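Local coordinates for protein xyloglucan-specific endo-beta-1,4-glucanase (Uncultured bacterium, PDB 4W88) that probably cuts internal beta-1,4-glucosidic bonds in the backbone of xyloglucan, as a family 5 glycoside hydrolase specific for this plant cell-wall polysaccharide, at residues N201-P213 against Q252-I265. The protein carries 1 engineered substitution. Numbering follows the deposited sequence.
Sequences NSDEPTLKDLEIP and QYNNIKKYLIDKGI
L207 is the apolar centre of this contact, a knob set into the hole made by N255, I256, Y259 and L260 on a helix running nearly parallel, 12° from helix 204-208. Its CD2 meets L260 CD1 at 3.8 Å, its CD1 lies over the turn at N255 and I256, and its CB approaches the Y259 ring obliquely. Further along, I212 carries the apolar seam onward: CD1 packs on L260 CD2, and CG2 lies 3.7 Å from CD1 of I265, whose backbone N closes the Schellman motif with G264 as C-prime residue. L260 and I265 also rest on V220, and I256 on L222, of strand 218-223, so helices 204-208 and 246-261 pack side by side on the outside of the TIM barrel.

The direct polar part is more exposed. Y259 OH donates to the anti lone pair of E204 OE2, at 2.6 Å; this oxygen sits at the ring edge, with carboxylate and ring planes 75° apart. With CG anti to its backbone N (chi1 178°) and an extended chain, E204 reaches across to that hydroxyl. K258 NZ makes a long salt bridge to E204 OE2, 3.8 Å away. K208 N lies over one face of the ring, offset toward its edge. A leucine in place of Y259 would probably leave E204 OE2 without its hydroxyl donor and K208 N and CB without the ring beside them.

Water links the other end: one molecule bridges S202 O and N255 ND2, another D203 OD1 and Q252 NE2, while Q252 OE1 is hydrogen-bonded to T226 OG1. Greasy packing thus faces the barrel, a single direct hydrogen bond and a distant charge pair hold the more exposed side, and two waters join the end nearer the bound beta-D-glucopyranose, about 7 Å from the Q252 side chain.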
loop_
_atom_site.group_PDB
_atom_site.type_symbol
_atom_site.label_atom_id
_atom_site.label_comp_id
_atom_site.label_asym_id
_atom_site.label_seq_id
_atom_site.Cartn_x
_atom_site.Cartn_y
_atom_site.Cartn_z
ATOM N N ASN A 201 3.862 -9.646 -4.192
ATOM C CA ASN A 201 3.343 -10.825 -4.913
ATOM C C ASN A 201 2.812 -11.872 -3.930
ATOM O O ASN A 201 3.346 -12.030 -2.837
ATOM C CB ASN A 201 4.448 -11.397 -5.826
ATOM C CG ASN A 201 4.015 -12.636 -6.570
ATOM O OD1 ASN A 201 4.118 -13.765 -6.053
ATOM N ND2 ASN A 201 3.521 -12.454 -7.781
ATOM N N SER A 202 1.733 -12.553 -4.343
ATOM C CA SER A 202 1.054 -13.584 -3.533
ATOM C C SER A 202 1.030 -14.996 -4.142
ATOM O O SER A 202 0.210 -15.831 -3.728
ATOM C CB SER A 202 -0.383 -13.147 -3.207
ATOM O OG SER A 202 -1.120 -13.078 -4.355
ATOM N N ASP A 203 1.897 -15.259 -5.109
ATOM C CA ASP A 203 2.049 -16.616 -5.673
ATOM C C ASP A 203 2.604 -17.527 -4.571
ATOM O O ASP A 203 3.355 -17.085 -3.646
ATOM C CB ASP A 203 2.987 -16.639 -6.890
ATOM C CG ASP A 203 2.548 -15.727 -8.033
ATOM O OD1 ASP A 203 1.412 -15.252 -8.105
ATOM O OD2 ASP A 203 3.405 -15.503 -8.945
ATOM N N GLU A 204 2.299 -18.818 -4.722
ATOM C CA GLU A 204 2.646 -19.807 -3.718
ATOM C C GLU A 204 4.152 -19.803 -3.353
ATOM O O GLU A 204 4.473 -19.743 -2.141
ATOM C CB GLU A 204 2.137 -21.244 -4.066
ATOM C CG GLU A 204 2.573 -22.227 -2.992
ATOM C CD GLU A 204 1.753 -23.486 -2.996
ATOM O OE1 GLU A 204 1.164 -23.806 -4.037
ATOM O OE2 GLU A 204 1.694 -24.097 -1.943
ATOM N N PRO A 205 5.064 -19.844 -4.374
ATOM C CA PRO A 205 6.474 -19.854 -4.021
ATOM C C PRO A 205 6.897 -18.597 -3.208
ATOM O O PRO A 205 7.780 -18.663 -2.320
ATOM C CB PRO A 205 7.176 -19.895 -5.399
ATOM C CG PRO A 205 6.156 -20.406 -6.341
ATOM C CD PRO A 205 4.876 -19.865 -5.838
ATOM N N THR A 206 6.278 -17.444 -3.516
ATOM C CA THR A 206 6.635 -16.201 -2.842
ATOM C C THR A 206 6.186 -16.243 -1.386
ATOM O O THR A 206 6.913 -15.808 -0.499
ATOM C CB THR A 206 5.947 -15.038 -3.537
ATOM O OG1 THR A 206 6.025 -15.204 -4.967
ATOM C CG2 THR A 206 6.487 -13.703 -3.080
ATOM N N LEU A 207 4.994 -16.786 -1.136
ATOM C CA LEU A 207 4.500 -16.859 0.238
ATOM C C LEU A 207 5.260 -17.918 1.028
ATOM O O LEU A 207 5.538 -17.699 2.199
ATOM C CB LEU A 207 3.010 -17.160 0.241
ATOM C CG LEU A 207 2.043 -16.094 -0.274
ATOM C CD1 LEU A 207 0.625 -16.678 -0.357
ATOM C CD2 LEU A 207 2.070 -14.876 0.622
ATOM N N LYS A 208 5.537 -19.078 0.395
ATOM C CA LYS A 208 6.316 -20.157 1.018
ATOM C C LYS A 208 7.663 -19.629 1.534
ATOM O O LYS A 208 8.132 -20.060 2.559
ATOM C CB LYS A 208 6.505 -21.322 0.038
ATOM C CG LYS A 208 7.234 -22.518 0.568
ATOM C CD LYS A 208 7.316 -23.613 -0.511
ATOM C CE LYS A 208 5.947 -24.201 -0.871
ATOM N NZ LYS A 208 6.003 -25.399 -1.770
ATOM N N ASP A 209 8.264 -18.656 0.876
ATOM C CA ASP A 209 9.584 -18.187 1.318
ATOM C C ASP A 209 9.545 -17.039 2.299
ATOM O O ASP A 209 10.589 -16.572 2.697
ATOM C CB ASP A 209 10.441 -17.748 0.115
ATOM C CG ASP A 209 11.032 -18.928 -0.639
ATOM O OD1 ASP A 209 10.957 -20.073 -0.139
ATOM O OD2 ASP A 209 11.560 -18.737 -1.741
ATOM N N LEU A 210 8.386 -16.501 2.606
ATOM C CA LEU A 210 8.300 -15.315 3.464
ATOM C C LEU A 210 8.520 -15.696 4.912
ATOM O O LEU A 210 7.798 -16.499 5.471
ATOM C CB LEU A 210 6.930 -14.654 3.368
ATOM C CG LEU A 210 6.728 -13.371 4.187
ATOM C CD1 LEU A 210 7.506 -12.194 3.601
ATOM C CD2 LEU A 210 5.265 -13.041 4.237
ATOM N N GLU A 211 9.520 -15.096 5.533
ATOM C CA GLU A 211 9.773 -15.290 6.969
ATOM C C GLU A 211 8.806 -14.479 7.775
ATOM O O GLU A 211 8.572 -13.290 7.478
ATOM C CB GLU A 211 11.170 -14.807 7.293
ATOM C CG GLU A 211 11.645 -15.142 8.658
ATOM C CD GLU A 211 13.071 -14.706 8.874
ATOM O OE1 GLU A 211 13.872 -14.639 7.892
ATOM O OE2 GLU A 211 13.362 -14.392 10.042
ATOM N N ILE A 212 8.208 -15.100 8.782
ATOM C CA ILE A 212 7.260 -14.374 9.604
ATOM C C ILE A 212 7.981 -13.928 10.876
ATOM O O ILE A 212 8.403 -14.748 11.685
ATOM C CB ILE A 212 6.078 -15.271 9.997
ATOM C CG1 ILE A 212 5.430 -15.903 8.752
ATOM C CG2 ILE A 212 5.093 -14.525 10.887
ATOM C CD1 ILE A 212 4.934 -14.909 7.745
ATOM N N PRO A 213 8.056 -12.625 11.124
ATOM C CA PRO A 213 8.693 -12.174 12.350
ATOM C C PRO A 213 8.035 -12.667 13.627
ATOM O O PRO A 213 6.810 -12.807 13.699
ATOM C CB PRO A 213 8.506 -10.666 12.278
ATOM C CG PRO A 213 8.330 -10.370 10.825
ATOM C CD PRO A 213 7.517 -11.488 10.364
ATOM N N GLN A 252 -6.009 -17.740 -5.766
ATOM C CA GLN A 252 -4.960 -16.919 -5.176
ATOM C C GLN A 252 -5.246 -16.713 -3.680
ATOM O O GLN A 252 -4.354 -16.866 -2.836
ATOM C CB GLN A 252 -4.911 -15.597 -5.894
ATOM C CG GLN A 252 -3.916 -14.622 -5.331
ATOM C CD GLN A 252 -3.892 -13.323 -6.111
ATOM O OE1 GLN A 252 -4.842 -12.534 -6.096
ATOM N NE2 GLN A 252 -2.786 -13.076 -6.761
ATOM N N TYR A 253 -6.499 -16.370 -3.346
ATOM C CA TYR A 253 -6.870 -16.214 -1.948
ATOM C C TYR A 253 -6.676 -17.486 -1.128
ATOM O O TYR A 253 -6.318 -17.419 0.051
ATOM C CB TYR A 253 -8.310 -15.765 -1.852
ATOM C CG TYR A 253 -8.777 -15.388 -0.469
ATOM C CD1 TYR A 253 -8.423 -14.171 0.084
ATOM C CD2 TYR A 253 -9.563 -16.249 0.305
ATOM C CE1 TYR A 253 -8.835 -13.823 1.361
ATOM C CE2 TYR A 253 -9.992 -15.908 1.580
ATOM C CZ TYR A 253 -9.643 -14.666 2.101
ATOM O OH TYR A 253 -10.063 -14.249 3.362
ATOM N N ASN A 254 -6.889 -18.658 -1.714
ATOM C CA ASN A 254 -6.645 -19.885 -0.942
ATOM C C ASN A 254 -5.180 -20.054 -0.572
ATOM O O ASN A 254 -4.855 -20.628 0.464
ATOM C CB ASN A 254 -7.244 -21.065 -1.668
ATOM C CG ASN A 254 -8.767 -21.045 -1.573
ATOM O OD1 ASN A 254 -9.370 -20.345 -0.726
ATOM N ND2 ASN A 254 -9.397 -21.760 -2.442
ATOM N N ASN A 255 -4.278 -19.520 -1.379
ATOM C CA ASN A 255 -2.891 -19.512 -0.977
ATOM C C ASN A 255 -2.607 -18.538 0.167
ATOM O O ASN A 255 -1.849 -18.846 1.098
ATOM C CB ASN A 255 -2.005 -19.233 -2.164
ATOM C CG ASN A 255 -1.819 -20.464 -3.015
ATOM O OD1 ASN A 255 -1.932 -21.625 -2.555
ATOM N ND2 ASN A 255 -1.551 -20.241 -4.253
ATOM N N ILE A 256 -3.215 -17.359 0.107
ATOM C CA ILE A 256 -3.116 -16.395 1.187
ATOM C C ILE A 256 -3.646 -17.026 2.501
ATOM O O ILE A 256 -3.011 -16.899 3.552
ATOM C CB ILE A 256 -3.838 -15.093 0.818
ATOM C CG1 ILE A 256 -3.110 -14.419 -0.379
ATOM C CG2 ILE A 256 -3.829 -14.130 1.992
ATOM C CD1 ILE A 256 -3.887 -13.335 -1.115
ATOM N N LYS A 257 -4.774 -17.731 2.415
ATOM C CA LYS A 257 -5.316 -18.477 3.541
ATOM C C LYS A 257 -4.320 -19.563 4.080
ATOM O O LYS A 257 -4.052 -19.650 5.286
ATOM C CB LYS A 257 -6.662 -19.124 3.127
ATOM C CG LYS A 257 -7.879 -18.381 3.688
ATOM C CD LYS A 257 -9.195 -19.168 3.545
ATOM C CE LYS A 257 -9.436 -20.091 4.691
ATOM N NZ LYS A 257 -9.836 -19.369 5.920
ATOM N N LYS A 258 -3.803 -20.399 3.183
ATOM C CA LYS A 258 -2.923 -21.497 3.569
ATOM C C LYS A 258 -1.711 -20.964 4.318
ATOM O O LYS A 258 -1.291 -21.496 5.353
ATOM C CB LYS A 258 -2.442 -22.193 2.298
ATOM C CG LYS A 258 -1.804 -23.563 2.408
ATOM C CD LYS A 258 -1.934 -24.177 1.014
ATOM C CE LYS A 258 -1.657 -25.655 0.977
ATOM N NZ LYS A 258 -0.194 -25.856 0.850
ATOM N N TYR A 259 -1.095 -19.935 3.795
ATOM C CA TYR A 259 0.213 -19.536 4.342
ATOM C C TYR A 259 0.169 -18.447 5.401
ATOM O O TYR A 259 1.127 -18.295 6.138
ATOM C CB TYR A 259 1.111 -19.100 3.197
ATOM C CG TYR A 259 1.612 -20.243 2.347
ATOM C CD1 TYR A 259 2.768 -20.924 2.710
ATOM C CD2 TYR A 259 0.938 -20.661 1.211
ATOM C CE1 TYR A 259 3.232 -21.979 1.959
ATOM C CE2 TYR A 259 1.402 -21.747 0.465
ATOM C CZ TYR A 259 2.552 -22.376 0.859
ATOM O OH TYR A 259 3.079 -23.422 0.190
ATOM N N LEU A 260 -0.944 -17.704 5.472
ATOM C CA LEU A 260 -1.035 -16.539 6.352
ATOM C C LEU A 260 -2.279 -16.595 7.239
ATOM O O LEU A 260 -2.175 -16.732 8.453
ATOM C CB LEU A 260 -0.934 -15.207 5.517
ATOM C CG LEU A 260 0.397 -14.983 4.804
ATOM C CD1 LEU A 260 0.357 -13.795 3.820
ATOM C CD2 LEU A 260 1.503 -14.765 5.778
ATOM N N ILE A 261 -3.458 -16.520 6.642
ATOM C CA ILE A 261 -4.664 -16.300 7.448
ATOM C C ILE A 261 -4.860 -17.487 8.359
ATOM O O ILE A 261 -5.187 -17.324 9.552
ATOM C CB ILE A 261 -5.902 -16.091 6.566
ATOM C CG1 ILE A 261 -5.754 -14.805 5.747
ATOM C CG2 ILE A 261 -7.181 -16.091 7.393
ATOM C CD1 ILE A 261 -6.728 -14.694 4.602
ATOM N N ASP A 262 -4.712 -18.693 7.821
ATOM C CA ASP A 262 -4.993 -19.906 8.647
ATOM C C ASP A 262 -3.864 -20.278 9.634
ATOM O O ASP A 262 -3.986 -21.148 10.445
ATOM C CB ASP A 262 -5.355 -21.070 7.766
ATOM C CG ASP A 262 -6.700 -20.895 7.031
ATOM O OD1 ASP A 262 -7.561 -20.003 7.359
ATOM O OD2 ASP A 262 -6.895 -21.678 6.095
ATOM N N LYS A 263 -2.776 -19.537 9.529
ATOM C CA LYS A 263 -1.776 -19.578 10.519
ATOM C C LYS A 263 -1.884 -18.432 11.501
ATOM O O LYS A 263 -1.003 -18.265 12.360
ATOM C CB LYS A 263 -0.400 -19.518 9.862
ATOM C CG LYS A 263 -0.039 -20.652 8.913
ATOM C CD LYS A 263 1.465 -20.481 8.662
ATOM C CE LYS A 263 2.053 -21.445 7.665
ATOM N NZ LYS A 263 1.876 -22.848 8.121
ATOM N N GLY A 264 -2.942 -17.652 11.426
ATOM C CA GLY A 264 -3.145 -16.545 12.380
ATOM C C GLY A 264 -2.294 -15.298 12.186
ATOM O O GLY A 264 -2.078 -14.546 13.113
ATOM N N ILE A 265 -1.808 -15.110 10.965
ATOM C CA ILE A 265 -0.954 -13.976 10.629
ATOM C C ILE A 265 -1.840 -12.894 9.957
ATOM O O ILE A 265 -2.544 -13.191 8.958
ATOM C CB ILE A 265 0.193 -14.380 9.654
ATOM C CG1 ILE A 265 1.058 -15.586 10.089
ATOM C CG2 ILE A 265 1.064 -13.142 9.389
ATOM C CD1 ILE A 265 1.592 -15.453 11.464
HETATM O O HOH W 1 -1.423 -17.421 -4.865
HETATM O O HOH W 2 -1.065 -15.255 -6.933
#